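Local coordinates for protein DNA polymerase III beta subunit (Streptococcus pyogenes, PDB 2AVT) that probably forms a ring-shaped dimer that encircles duplex DNA and slides along it, holding the replicative polymerase on its template for processive synthesis, at residues 259-264 with 349-354; 263-268 with 317-322; 290-295 with 325-330; 339-344 with 368-373; 345-350 with 362-367. One frame throughout, in Å; residues are numbered along the deposited sequence.

Interaction 1 of 5, residues 259-264 with 349-354; sequences EFETEV and HFLSPV
H349 lies face to face with F260 where strands 345-350 and 262-267 pair antiparallel, with a classic beta bulge at E261 and T262. The two ring centroids are 3.7 Å apart with planes 18° from parallel, and H349 ND1 sits over one face of the F260 ring, offset toward its rim. The E263 side chain runs beside the imidazole in the same direction, and H349 NE2 gives E263 OE1 a weak hydrogen bond of 3.1 Å. At F350 the backbone takes over: its N donates to T262 O (2.8 Å), while its O accepts from both E261 N (2.9 Å) and T262 N (3.1 Å). F350 and T262 turn their side chains to the sheet face away from H349, CB against CB, and the F350 side chain packs on L292, I294, L325 and I327. L351 bends back to the loop before T262; its CD2 rests 3.3 Å from E259 O, a buried carbonyl without a hydrogen-bond partner in the model, and 3.5 Å from F260 CA.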
# COMPACT_ATOMS: atom_id res chain seq x y z
N GLU A 259 -5.39 -44.64 -3.84
CA GLU A 259 -5.06 -44.84 -2.44
C GLU A 259 -3.88 -44.01 -1.98
O GLU A 259 -3.33 -43.22 -2.75
CB GLU A 259 -4.76 -46.32 -2.16
CG GLU A 259 -5.96 -47.26 -2.29
CD GLU A 259 -5.63 -48.69 -1.88
OE1 GLU A 259 -5.36 -48.92 -0.68
OE2 GLU A 259 -5.64 -49.57 -2.76
N PHE A 260 -3.50 -44.19 -0.72
CA PHE A 260 -2.39 -43.48 -0.13
C PHE A 260 -1.71 -44.42 0.86
O PHE A 260 -2.36 -45.26 1.47
CB PHE A 260 -2.88 -42.22 0.58
CG PHE A 260 -3.89 -42.47 1.66
CD1 PHE A 260 -5.24 -42.49 1.36
CD2 PHE A 260 -3.49 -42.68 2.97
CE1 PHE A 260 -6.18 -42.70 2.35
CE2 PHE A 260 -4.43 -42.89 3.96
CZ PHE A 260 -5.78 -42.90 3.65
N GLU A 261 -0.39 -44.27 1.00
CA GLU A 261 0.38 -45.12 1.89
C GLU A 261 0.67 -44.44 3.22
O GLU A 261 1.02 -45.10 4.20
CB GLU A 261 1.71 -45.49 1.23
CG GLU A 261 1.57 -46.27 -0.06
CD GLU A 261 1.13 -47.70 0.18
OE1 GLU A 261 1.87 -48.44 0.86
OE2 GLU A 261 0.04 -48.07 -0.31
N THR A 262 0.53 -43.12 3.24
CA THR A 262 0.79 -42.35 4.44
C THR A 262 -0.23 -41.25 4.63
O THR A 262 -0.73 -40.67 3.66
CB THR A 262 2.20 -41.72 4.38
OG1 THR A 262 3.17 -42.74 4.12
CG2 THR A 262 2.53 -41.03 5.69
N GLU A 263 -0.56 -40.96 5.88
CA GLU A 263 -1.51 -39.92 6.22
C GLU A 263 -1.04 -39.21 7.47
O GLU A 263 -0.62 -39.85 8.43
CB GLU A 263 -2.90 -40.49 6.49
CG GLU A 263 -3.86 -39.44 7.08
CD GLU A 263 -5.15 -40.03 7.62
OE1 GLU A 263 -5.89 -40.67 6.85
OE2 GLU A 263 -5.42 -39.85 8.83
N VAL A 264 -1.12 -37.88 7.46
CA VAL A 264 -0.74 -37.09 8.62
C VAL A 264 -1.74 -35.96 8.76
O VAL A 264 -2.20 -35.40 7.77
CB VAL A 264 0.67 -36.48 8.47
CG1 VAL A 264 1.08 -35.82 9.78
CG2 VAL A 264 1.67 -37.55 8.06
N HIS A 349 -2.43 -36.80 2.53
CA HIS A 349 -2.24 -38.17 2.08
C HIS A 349 -1.12 -38.28 1.06
O HIS A 349 -1.18 -37.67 -0.01
CB HIS A 349 -3.53 -38.70 1.44
CG HIS A 349 -4.65 -38.90 2.42
ND1 HIS A 349 -5.92 -39.26 2.03
CD2 HIS A 349 -4.68 -38.81 3.77
CE1 HIS A 349 -6.69 -39.38 3.09
NE2 HIS A 349 -5.96 -39.11 4.16
N PHE A 350 -0.10 -39.08 1.39
CA PHE A 350 1.05 -39.27 0.50
C PHE A 350 1.14 -40.68 -0.07
O PHE A 350 0.72 -41.66 0.55
CB PHE A 350 2.38 -39.04 1.23
CG PHE A 350 2.50 -37.71 1.93
CD1 PHE A 350 2.03 -37.55 3.23
CD2 PHE A 350 3.16 -36.65 1.33
CE1 PHE A 350 2.22 -36.36 3.91
CE2 PHE A 350 3.36 -35.46 2.00
CZ PHE A 350 2.89 -35.32 3.30
N LEU A 351 1.71 -40.76 -1.27
CA LEU A 351 1.97 -42.04 -1.93
C LEU A 351 3.49 -42.18 -1.91
O LEU A 351 4.08 -42.35 -0.84
CB LEU A 351 1.47 -42.04 -3.37
CG LEU A 351 0.03 -42.53 -3.54
CD1 LEU A 351 -0.30 -42.71 -5.02
CD2 LEU A 351 -0.12 -43.86 -2.81
N SER A 352 4.12 -42.08 -3.07
CA SER A 352 5.58 -42.20 -3.17
C SER A 352 6.24 -40.83 -3.24
O SER A 352 5.58 -39.81 -3.47
CB SER A 352 5.97 -43.00 -4.42
OG SER A 352 6.09 -42.15 -5.55
N PRO A 353 7.57 -40.78 -3.04
CA PRO A 353 8.31 -39.52 -3.09
C PRO A 353 8.10 -38.73 -4.38
O PRO A 353 8.23 -37.51 -4.39
CB PRO A 353 9.76 -39.97 -2.93
CG PRO A 353 9.63 -41.18 -2.05
CD PRO A 353 8.45 -41.90 -2.67
N VAL A 354 7.75 -39.43 -5.46
CA VAL A 354 7.54 -38.78 -6.75
C VAL A 354 6.07 -38.74 -7.18
O VAL A 354 5.76 -38.50 -8.35
CB VAL A 354 8.38 -39.48 -7.85
CG1 VAL A 354 8.26 -38.73 -9.16
CG2 VAL A 354 9.83 -39.56 -7.43

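Interaction 2 of 5, residues 263-268 with 317-322; sequences EVVFNT and IVSQSG
V265 and V318 press together where strand 262-267 receives the antiparallel strand 319-322 along its side. Followed outward, V265 first brings CB to 3.6 Å from S319 OG. Its CG1, anti to the backbone N (chi1 -179°), then leans on V318, with V318 CB 3.6 Å away and V318 CG2 a little farther, while CG2 goes to the S319 hydroxyl, 3.3 Å from OG. The two valines cross obliquely; V318 CB and CG2 also crowd V265 O, and V318 CG2 touches F266 C. The opposite sheet face belongs to V264 and Q320. There the V264 and I317 side chains cross at about a right angle, V264 CG1 nearest I317 CB. V264 CG1 also lies over one face of the F266 ring, toward its rim, and I317 CG2 approaches CE2 of that same ring at 3.9 Å. Backbone bonds tie the strands: E263 and S321 exchange a pair, and V265 N donates to S319 O. V265 O takes a short bond from V318 N (2.6 Å) and a weak one from S319 N (3.4 Å). Two consecutive residues thus face one, a classic beta bulge at the start of the edge pairing of a sheet that runs on into the central domain, next to the beta-to-alpha junction where N267 sits at the N-cap of helix 268-282.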
# COMPACT_ATOMS: atom_id res chain seq x y z
N GLU A 263 -0.56 -40.96 5.88
CA GLU A 263 -1.51 -39.92 6.22
C GLU A 263 -1.04 -39.21 7.47
O GLU A 263 -0.62 -39.85 8.43
CB GLU A 263 -2.90 -40.49 6.49
CG GLU A 263 -3.86 -39.44 7.08
CD GLU A 263 -5.15 -40.03 7.62
OE1 GLU A 263 -5.89 -40.67 6.85
OE2 GLU A 263 -5.42 -39.85 8.83
N VAL A 264 -1.12 -37.88 7.46
CA VAL A 264 -0.74 -37.09 8.62
C VAL A 264 -1.74 -35.96 8.76
O VAL A 264 -2.20 -35.40 7.77
CB VAL A 264 0.67 -36.48 8.47
CG1 VAL A 264 1.08 -35.82 9.78
CG2 VAL A 264 1.67 -37.55 8.06
N VAL A 265 -2.08 -35.63 10.00
CA VAL A 265 -3.02 -34.55 10.27
C VAL A 265 -2.28 -33.48 11.05
O VAL A 265 -1.71 -33.76 12.10
CB VAL A 265 -4.23 -35.04 11.10
CG1 VAL A 265 -5.20 -33.90 11.33
CG2 VAL A 265 -4.94 -36.18 10.37
N PHE A 266 -2.28 -32.26 10.52
CA PHE A 266 -1.60 -31.15 11.18
C PHE A 266 -2.57 -30.02 11.50
O PHE A 266 -3.67 -29.95 10.95
CB PHE A 266 -0.53 -30.51 10.28
CG PHE A 266 0.48 -31.46 9.71
CD1 PHE A 266 0.21 -32.18 8.57
CD2 PHE A 266 1.75 -31.54 10.27
CE1 PHE A 266 1.18 -32.96 7.98
CE2 PHE A 266 2.72 -32.32 9.68
CZ PHE A 266 2.44 -33.03 8.54
N ASN A 267 -2.13 -29.14 12.38
CA ASN A 267 -2.91 -27.96 12.70
C ASN A 267 -2.65 -27.09 11.46
O ASN A 267 -1.49 -26.79 11.15
CB ASN A 267 -2.34 -27.29 13.95
CG ASN A 267 -2.99 -25.96 14.24
OD1 ASN A 267 -3.69 -25.80 15.24
ND2 ASN A 267 -2.76 -24.99 13.36
N THR A 268 -3.70 -26.73 10.75
CA THR A 268 -3.56 -25.94 9.53
C THR A 268 -2.62 -24.74 9.63
O THR A 268 -1.71 -24.58 8.81
CB THR A 268 -4.94 -25.45 9.05
OG1 THR A 268 -5.79 -26.58 8.81
CG2 THR A 268 -4.80 -24.65 7.76
N ILE A 317 2.33 -32.51 15.14
CA ILE A 317 1.25 -33.11 14.38
C ILE A 317 0.05 -33.50 15.24
O ILE A 317 0.13 -33.53 16.47
CB ILE A 317 1.70 -34.38 13.63
CG1 ILE A 317 1.69 -35.57 14.59
CG2 ILE A 317 3.10 -34.18 13.08
CD1 ILE A 317 1.77 -36.90 13.88
N VAL A 318 -1.06 -33.80 14.57
CA VAL A 318 -2.29 -34.20 15.25
C VAL A 318 -2.36 -35.72 15.33
O VAL A 318 -2.67 -36.28 16.37
CB VAL A 318 -3.53 -33.67 14.50
CG1 VAL A 318 -4.80 -34.04 15.24
CG2 VAL A 318 -3.43 -32.16 14.34
N SER A 319 -2.05 -36.38 14.22
CA SER A 319 -2.07 -37.83 14.17
C SER A 319 -1.42 -38.30 12.88
O SER A 319 -1.39 -37.58 11.88
CB SER A 319 -3.51 -38.36 14.23
OG SER A 319 -4.19 -38.10 13.01
N GLN A 320 -0.88 -39.52 12.89
CA GLN A 320 -0.23 -40.06 11.71
C GLN A 320 -0.53 -41.54 11.57
O GLN A 320 -1.01 -42.18 12.51
CB GLN A 320 1.28 -39.83 11.77
CG GLN A 320 1.99 -40.60 12.88
CD GLN A 320 3.46 -40.23 12.99
OE1 GLN A 320 4.22 -40.37 12.03
NE2 GLN A 320 3.86 -39.76 14.16
N SER A 321 -0.25 -42.08 10.39
CA SER A 321 -0.48 -43.49 10.11
C SER A 321 0.15 -43.81 8.76
O SER A 321 0.29 -42.94 7.90
CB SER A 321 -1.97 -43.80 10.07
OG SER A 321 -2.62 -43.10 9.02
N GLY A 322 0.51 -45.07 8.57
CA GLY A 322 1.12 -45.47 7.32
C GLY A 322 2.63 -45.59 7.46
O GLY A 322 3.17 -45.49 8.56

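Interaction 3 of 5, residues 290-295 with 325-330; sequences VKLEIT and LTISFN
V290 and F329 meet at one end of a regular antiparallel ladder, in which strand 325-329 joins the four-stranded sheet of the C-terminal domain, its axis at 164° to that of strand 290-295. Backbone hydrogen bonds link V290 with F329, L292 with I327 and I294 with L325 in both directions; L292 N to I327 O is short at 2.7 Å and nearly straight, 171° at the hydrogen. Between them, CA-H...O contacts fill the non-hydrogen-bonded pairs, such as T326 CA to L292 O at 3.1 Å. On the polar face K291 and E293 flank T326: K291 CE touches T326 CG2 at 3.5 Å, E293 CG faces T326 OG1, and K291 NZ makes a long salt bridge of 3.6 Å with E293 OE2. The other face is apolar: L292 CB touches I327 CG2 and, at the ring edge, F329 CE2, with the F350 ring packed nearby. At the end of this face V290 CG1, placed between backbone N and carbonyl carbon (chi1 64°), makes a CH-pi contact over the F329 ring, 3.5 Å from its centroid and closest to CE1.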
# COMPACT_ATOMS: atom_id res chain seq x y z
N VAL A 290 11.56 -27.78 -0.10
CA VAL A 290 11.60 -28.13 1.32
C VAL A 290 11.58 -29.66 1.34
O VAL A 290 11.04 -30.29 0.44
CB VAL A 290 10.37 -27.59 2.08
CG1 VAL A 290 9.10 -28.23 1.56
CG2 VAL A 290 10.53 -27.83 3.57
N LYS A 291 12.19 -30.24 2.37
CA LYS A 291 12.27 -31.69 2.50
C LYS A 291 11.50 -32.16 3.73
O LYS A 291 11.85 -31.83 4.86
CB LYS A 291 13.73 -32.11 2.62
CG LYS A 291 13.98 -33.60 2.72
CD LYS A 291 15.48 -33.85 2.78
CE LYS A 291 15.82 -35.33 2.88
NZ LYS A 291 17.29 -35.53 2.96
N LEU A 292 10.45 -32.94 3.49
CA LEU A 292 9.63 -33.44 4.59
C LEU A 292 10.03 -34.87 4.92
O LEU A 292 9.95 -35.76 4.07
CB LEU A 292 8.15 -33.38 4.20
CG LEU A 292 7.12 -33.34 5.32
CD1 LEU A 292 7.40 -32.17 6.24
CD2 LEU A 292 5.72 -33.22 4.72
N GLU A 293 10.48 -35.08 6.16
CA GLU A 293 10.90 -36.40 6.62
C GLU A 293 9.89 -36.96 7.62
O GLU A 293 9.80 -36.52 8.76
CB GLU A 293 12.29 -36.32 7.26
CG GLU A 293 13.42 -36.31 6.23
CD GLU A 293 14.76 -35.87 6.82
OE1 GLU A 293 15.05 -36.22 7.98
OE2 GLU A 293 15.52 -35.18 6.11
N ILE A 294 9.14 -37.96 7.16
CA ILE A 294 8.11 -38.60 7.97
C ILE A 294 8.53 -39.98 8.47
O ILE A 294 8.77 -40.89 7.68
CB ILE A 294 6.80 -38.75 7.18
CG1 ILE A 294 6.28 -37.38 6.76
CG2 ILE A 294 5.76 -39.47 8.01
CD1 ILE A 294 5.07 -37.44 5.86
N THR A 295 8.60 -40.13 9.79
CA THR A 295 8.96 -41.40 10.40
C THR A 295 8.07 -41.58 11.63
O THR A 295 7.38 -40.65 12.04
CB THR A 295 10.43 -41.43 10.85
OG1 THR A 295 10.65 -40.42 11.84
CG2 THR A 295 11.35 -41.21 9.67
N LEU A 325 8.26 -41.81 5.22
CA LEU A 325 8.44 -41.22 3.91
C LEU A 325 9.21 -39.90 3.96
O LEU A 325 9.13 -39.15 4.93
CB LEU A 325 7.08 -40.98 3.24
CG LEU A 325 7.11 -40.36 1.84
CD1 LEU A 325 7.74 -41.34 0.86
CD2 LEU A 325 5.70 -40.02 1.40
N THR A 326 9.96 -39.64 2.89
CA THR A 326 10.73 -38.42 2.76
C THR A 326 10.28 -37.85 1.43
O THR A 326 10.39 -38.53 0.41
CB THR A 326 12.23 -38.68 2.70
OG1 THR A 326 12.68 -39.23 3.94
CG2 THR A 326 12.99 -37.39 2.40
N ILE A 327 9.76 -36.63 1.43
CA ILE A 327 9.31 -36.04 0.18
C ILE A 327 9.72 -34.56 0.06
O ILE A 327 9.82 -33.84 1.05
CB ILE A 327 7.77 -36.21 0.01
CG1 ILE A 327 7.36 -35.80 -1.41
CG2 ILE A 327 7.03 -35.40 1.05
CD1 ILE A 327 5.95 -36.23 -1.79
N SER A 328 10.00 -34.14 -1.18
CA SER A 328 10.42 -32.78 -1.45
C SER A 328 9.46 -32.10 -2.41
O SER A 328 9.07 -32.67 -3.43
CB SER A 328 11.83 -32.78 -2.06
OG SER A 328 12.80 -33.18 -1.11
N PHE A 329 9.11 -30.86 -2.10
CA PHE A 329 8.17 -30.11 -2.93
C PHE A 329 8.39 -28.60 -2.76
O PHE A 329 9.02 -28.16 -1.81
CB PHE A 329 6.75 -30.48 -2.49
CG PHE A 329 6.52 -30.29 -1.01
CD1 PHE A 329 6.10 -29.07 -0.51
CD2 PHE A 329 6.75 -31.32 -0.12
CE1 PHE A 329 5.92 -28.88 0.85
CE2 PHE A 329 6.58 -31.14 1.24
CZ PHE A 329 6.16 -29.91 1.73
N ASN A 330 7.87 -27.82 -3.70
CA ASN A 330 8.01 -26.37 -3.61
C ASN A 330 7.05 -25.86 -2.54
O ASN A 330 5.84 -25.89 -2.72
CB ASN A 330 7.69 -25.73 -4.96
CG ASN A 330 7.71 -24.21 -4.90
OD1 ASN A 330 6.83 -23.59 -4.31
ND2 ASN A 330 8.73 -23.61 -5.51

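Interaction 4 of 5, residues 339-344 with 368-373; sequences KAIKSE and FIQLIT
The two backbones stay well apart, with A340 CA 9.6 Å from Q370 CA, and I341 CA 8.9 Å from F368 CA, so only side chains and one carbonyl bridge the gap. The loop after helix 331-339 packs on strand 367-372, which in turn pairs with strand 184-191 in a sheet running on from the central into the C-terminal domain. F368 and Q370, alternate residues of the strand, both point toward the loop. F368 holds CG anti to its backbone N (chi1 179°), and its ring meets A340 obliquely, CE2 lying 3.6 Å from A340 O and CZ 4.2 Å from A340 CB. CE2 also makes a loose contact with I341 CG1, at 4.4 Å. The Q370 side chain extends beyond CG and slants across I341. Its OE1 is hydrogen-bonded to S337 OG, on the last turns of the helix, which ties the amide to the same element that the loop leaves. F151, from a loop of the central domain, touches both A340 and Q370 and extends this packing across the domain boundary. The amide NE2 of Q370 lies against the ethyl branch of I341, 3.7 Å from CG1 and 4.0 Å from CD1.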
# COMPACT_ATOMS: atom_id res chain seq x y z
N LYS A 339 -3.52 -21.87 3.05
CA LYS A 339 -4.22 -20.61 3.21
C LYS A 339 -5.67 -20.81 2.80
O LYS A 339 -6.58 -20.19 3.37
CB LYS A 339 -3.55 -19.53 2.35
CG LYS A 339 -4.09 -18.12 2.58
CD LYS A 339 -3.22 -17.07 1.89
CE LYS A 339 -3.74 -15.66 2.16
NZ LYS A 339 -2.85 -14.62 1.57
N ALA A 340 -5.90 -21.69 1.83
CA ALA A 340 -7.24 -21.98 1.34
C ALA A 340 -8.08 -22.89 2.24
O ALA A 340 -9.26 -23.10 1.99
CB ALA A 340 -7.16 -22.58 -0.04
N ILE A 341 -7.48 -23.43 3.30
CA ILE A 341 -8.21 -24.32 4.21
C ILE A 341 -8.67 -23.57 5.46
O ILE A 341 -7.85 -23.11 6.24
CB ILE A 341 -7.32 -25.51 4.62
CG1 ILE A 341 -7.00 -26.36 3.39
CG2 ILE A 341 -8.03 -26.36 5.66
CD1 ILE A 341 -5.94 -27.45 3.65
N LYS A 342 -9.98 -23.44 5.63
CA LYS A 342 -10.52 -22.74 6.78
C LYS A 342 -10.55 -23.57 8.05
O LYS A 342 -10.55 -23.01 9.15
CB LYS A 342 -11.95 -22.26 6.49
CG LYS A 342 -12.09 -21.23 5.38
CD LYS A 342 -13.56 -20.87 5.19
CE LYS A 342 -13.79 -19.88 4.05
NZ LYS A 342 -15.25 -19.63 3.85
N SER A 343 -10.57 -24.89 7.91
CA SER A 343 -10.62 -25.77 9.08
C SER A 343 -9.36 -25.74 9.94
O SER A 343 -8.25 -25.52 9.45
CB SER A 343 -10.88 -27.21 8.65
OG SER A 343 -9.80 -27.72 7.89
N GLU A 344 -9.55 -25.96 11.24
CA GLU A 344 -8.44 -25.95 12.18
C GLU A 344 -7.38 -26.99 11.81
O GLU A 344 -6.20 -26.79 12.07
CB GLU A 344 -8.96 -26.20 13.60
CG GLU A 344 -7.89 -26.09 14.67
CD GLU A 344 -8.44 -26.21 16.09
OE1 GLU A 344 -9.23 -25.33 16.50
OE2 GLU A 344 -8.09 -27.18 16.79
N PHE A 368 -13.50 -30.90 -0.61
CA PHE A 368 -12.44 -30.03 -1.12
C PHE A 368 -11.12 -30.79 -1.13
O PHE A 368 -10.57 -31.10 -0.08
CB PHE A 368 -12.36 -28.78 -0.23
CG PHE A 368 -11.29 -27.80 -0.64
CD1 PHE A 368 -10.97 -27.61 -1.97
CD2 PHE A 368 -10.66 -27.03 0.33
CE1 PHE A 368 -10.02 -26.65 -2.33
CE2 PHE A 368 -9.72 -26.07 -0.03
CZ PHE A 368 -9.40 -25.88 -1.36
N ILE A 369 -10.63 -31.08 -2.32
CA ILE A 369 -9.38 -31.81 -2.48
C ILE A 369 -8.36 -30.98 -3.26
O ILE A 369 -8.69 -30.40 -4.29
CB ILE A 369 -9.60 -33.11 -3.26
CG1 ILE A 369 -10.50 -34.06 -2.45
CG2 ILE A 369 -8.26 -33.75 -3.57
CD1 ILE A 369 -10.96 -35.29 -3.23
N GLN A 370 -7.14 -30.93 -2.75
CA GLN A 370 -6.05 -30.22 -3.43
C GLN A 370 -4.93 -31.22 -3.68
O GLN A 370 -4.68 -32.10 -2.86
CB GLN A 370 -5.54 -29.06 -2.57
CG GLN A 370 -6.58 -27.96 -2.34
CD GLN A 370 -6.03 -26.81 -1.53
OE1 GLN A 370 -5.33 -25.94 -2.05
NE2 GLN A 370 -6.31 -26.82 -0.24
N LEU A 371 -4.28 -31.07 -4.83
CA LEU A 371 -3.20 -31.97 -5.25
C LEU A 371 -1.91 -31.17 -5.50
O LEU A 371 -1.94 -30.15 -6.18
CB LEU A 371 -3.65 -32.68 -6.54
CG LEU A 371 -3.06 -34.00 -7.02
CD1 LEU A 371 -3.44 -35.12 -6.07
CD2 LEU A 371 -3.59 -34.33 -8.42
N ILE A 372 -0.80 -31.64 -4.95
CA ILE A 372 0.49 -30.97 -5.12
C ILE A 372 1.56 -31.94 -5.61
O ILE A 372 1.82 -32.96 -4.97
CB ILE A 372 1.00 -30.36 -3.81
CG1 ILE A 372 0.10 -29.20 -3.37
CG2 ILE A 372 2.44 -29.88 -3.99
CD1 ILE A 372 0.49 -28.61 -2.02
N THR A 373 2.18 -31.62 -6.74
CA THR A 373 3.22 -32.46 -7.30
C THR A 373 4.55 -32.17 -6.61
O THR A 373 4.95 -31.02 -6.48
CB THR A 373 3.37 -32.22 -8.80
OG1 THR A 373 2.14 -32.56 -9.46
CG2 THR A 373 4.50 -33.06 -9.36

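Interaction 5 of 5, residues 345-350 with 362-367; sequences TVKIHF and GDEEES
T345 and G362 meet at the open end of a beta hairpin, where strand 345-350 begins and its partner, strand 357-361, has just run out into the loop toward strand 367-372. G362 N donates to T345 O at 2.7 Å. The bond is bent, 139° at the hydrogen, and the donor stands 47° above the carbonyl plane. S343 OG, hydrogen-bonded to both T345 O and G362 N, joins the same polar cluster from just before the strand. In this hairpin, part of the sheet of the C-terminal domain, the T345 side chain also presses on the glycine: OG1, placed between backbone N and carbonyl carbon (chi1 74°), lies 3.0 Å from G362 CA, a close approach at a residue with no side chain. Farther along, K347 points toward the loop, and its NZ comes to 4.5 Å from E364 OE2, opposite charges near each other but beyond salt-bridge range. E364 has left-handed backbone angles, and the loop turns there. Around that turn D363 OD1 takes a weak hydrogen bond from E365 N at 3.0 Å.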
# COMPACT_ATOMS: atom_id res chain seq x y z
N THR A 345 -7.80 -28.10 11.21
CA THR A 345 -6.84 -29.14 10.84
C THR A 345 -6.89 -29.49 9.36
O THR A 345 -7.87 -29.20 8.67
CB THR A 345 -7.09 -30.44 11.64
OG1 THR A 345 -8.26 -31.10 11.14
CG2 THR A 345 -7.30 -30.14 13.11
N VAL A 346 -5.82 -30.11 8.88
CA VAL A 346 -5.72 -30.53 7.49
C VAL A 346 -5.20 -31.96 7.43
O VAL A 346 -4.31 -32.34 8.20
CB VAL A 346 -4.77 -29.62 6.67
CG1 VAL A 346 -3.42 -29.50 7.37
CG2 VAL A 346 -4.58 -30.19 5.27
N LYS A 347 -5.77 -32.76 6.53
CA LYS A 347 -5.38 -34.15 6.38
C LYS A 347 -4.55 -34.31 5.11
O LYS A 347 -5.02 -34.01 4.01
CB LYS A 347 -6.63 -35.02 6.27
CG LYS A 347 -6.82 -36.00 7.41
CD LYS A 347 -8.08 -36.84 7.18
CE LYS A 347 -8.24 -37.93 8.23
NZ LYS A 347 -9.49 -38.71 8.02
N ILE A 348 -3.32 -34.77 5.25
CA ILE A 348 -2.46 -34.94 4.08
C ILE A 348 -2.21 -36.41 3.78
O ILE A 348 -1.83 -37.18 4.66
CB ILE A 348 -1.11 -34.22 4.27
CG1 ILE A 348 -1.35 -32.76 4.69
CG2 ILE A 348 -0.31 -34.26 2.98
CD1 ILE A 348 -0.09 -31.91 4.74
N HIS A 349 -2.43 -36.80 2.53
CA HIS A 349 -2.24 -38.17 2.08
C HIS A 349 -1.12 -38.28 1.06
O HIS A 349 -1.18 -37.67 -0.01
CB HIS A 349 -3.53 -38.70 1.44
CG HIS A 349 -4.65 -38.90 2.42
ND1 HIS A 349 -5.92 -39.26 2.03
CD2 HIS A 349 -4.68 -38.81 3.77
CE1 HIS A 349 -6.69 -39.38 3.09
NE2 HIS A 349 -5.96 -39.11 4.16
N PHE A 350 -0.10 -39.08 1.39
CA PHE A 350 1.05 -39.27 0.50
C PHE A 350 1.14 -40.68 -0.07
O PHE A 350 0.72 -41.66 0.55
CB PHE A 350 2.38 -39.04 1.23
CG PHE A 350 2.50 -37.71 1.93
CD1 PHE A 350 2.03 -37.55 3.23
CD2 PHE A 350 3.16 -36.65 1.33
CE1 PHE A 350 2.22 -36.36 3.91
CE2 PHE A 350 3.36 -35.46 2.00
CZ PHE A 350 2.89 -35.32 3.30
N GLY A 362 -9.67 -30.88 7.56
CA GLY A 362 -9.79 -31.84 8.65
C GLY A 362 -11.20 -32.06 9.17
O GLY A 362 -11.54 -33.17 9.61
N ASP A 363 -12.03 -31.02 9.14
CA ASP A 363 -13.40 -31.11 9.63
C ASP A 363 -14.33 -31.77 8.62
O ASP A 363 -15.52 -31.88 8.85
CB ASP A 363 -13.93 -29.71 9.96
CG ASP A 363 -13.98 -28.80 8.74
OD1 ASP A 363 -14.29 -29.30 7.63
OD2 ASP A 363 -13.73 -27.59 8.88
N GLU A 364 -13.77 -32.19 7.49
CA GLU A 364 -14.55 -32.82 6.43
C GLU A 364 -15.98 -32.31 6.29
O GLU A 364 -16.93 -33.08 6.42
CB GLU A 364 -14.55 -34.34 6.61
CG GLU A 364 -14.75 -34.80 8.03
CD GLU A 364 -14.35 -36.25 8.23
OE1 GLU A 364 -15.07 -37.14 7.74
OE2 GLU A 364 -13.30 -36.49 8.87
N GLU A 365 -16.13 -31.02 6.04
CA GLU A 365 -17.44 -30.42 5.87
C GLU A 365 -17.64 -30.11 4.39
O GLU A 365 -18.75 -29.81 3.94
CB GLU A 365 -17.57 -29.14 6.68
CG GLU A 365 -17.48 -29.35 8.17
CD GLU A 365 -17.86 -28.11 8.95
OE1 GLU A 365 -17.19 -27.07 8.78
OE2 GLU A 365 -18.84 -28.18 9.72
N GLU A 366 -16.54 -30.18 3.65
CA GLU A 366 -16.57 -29.91 2.22
C GLU A 366 -15.84 -31.00 1.47
O GLU A 366 -14.95 -31.65 2.03
CB GLU A 366 -15.89 -28.58 1.91
CG GLU A 366 -16.52 -27.34 2.55
CD GLU A 366 -15.76 -26.07 2.19
OE1 GLU A 366 -14.78 -26.17 1.42
OE2 GLU A 366 -16.13 -24.98 2.67
N SER A 367 -16.22 -31.22 0.22
CA SER A 367 -15.54 -32.18 -0.63
C SER A 367 -14.51 -31.31 -1.35
O SER A 367 -14.65 -31.00 -2.54
CB SER A 367 -16.50 -32.80 -1.64
OG SER A 367 -15.80 -33.60 -2.57

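In the fold
All five interactions lie in the C-terminal domain. The chain enters with 259-268, which opens interactions 1 and 2 from shared E263 and V264; strand 262-267 ends up between 319-322 and 345-350. Interaction 3 opens at 290-295, before interaction 2 closes at 317-322, so these two cross, and closes at 325-330, nested inside the loop that interaction 1 shuts at 349-354. F350, on the strand shared by interactions 1 and 5, packs on the strands of interaction 3 and so joins the two sheets. Interaction 4 opens at 339-344, crossing interaction 1, and closes at 368-373 with interaction 5 nested inside; S343 bonds T268, at the start of helix 268-282, to the loop of interaction 4.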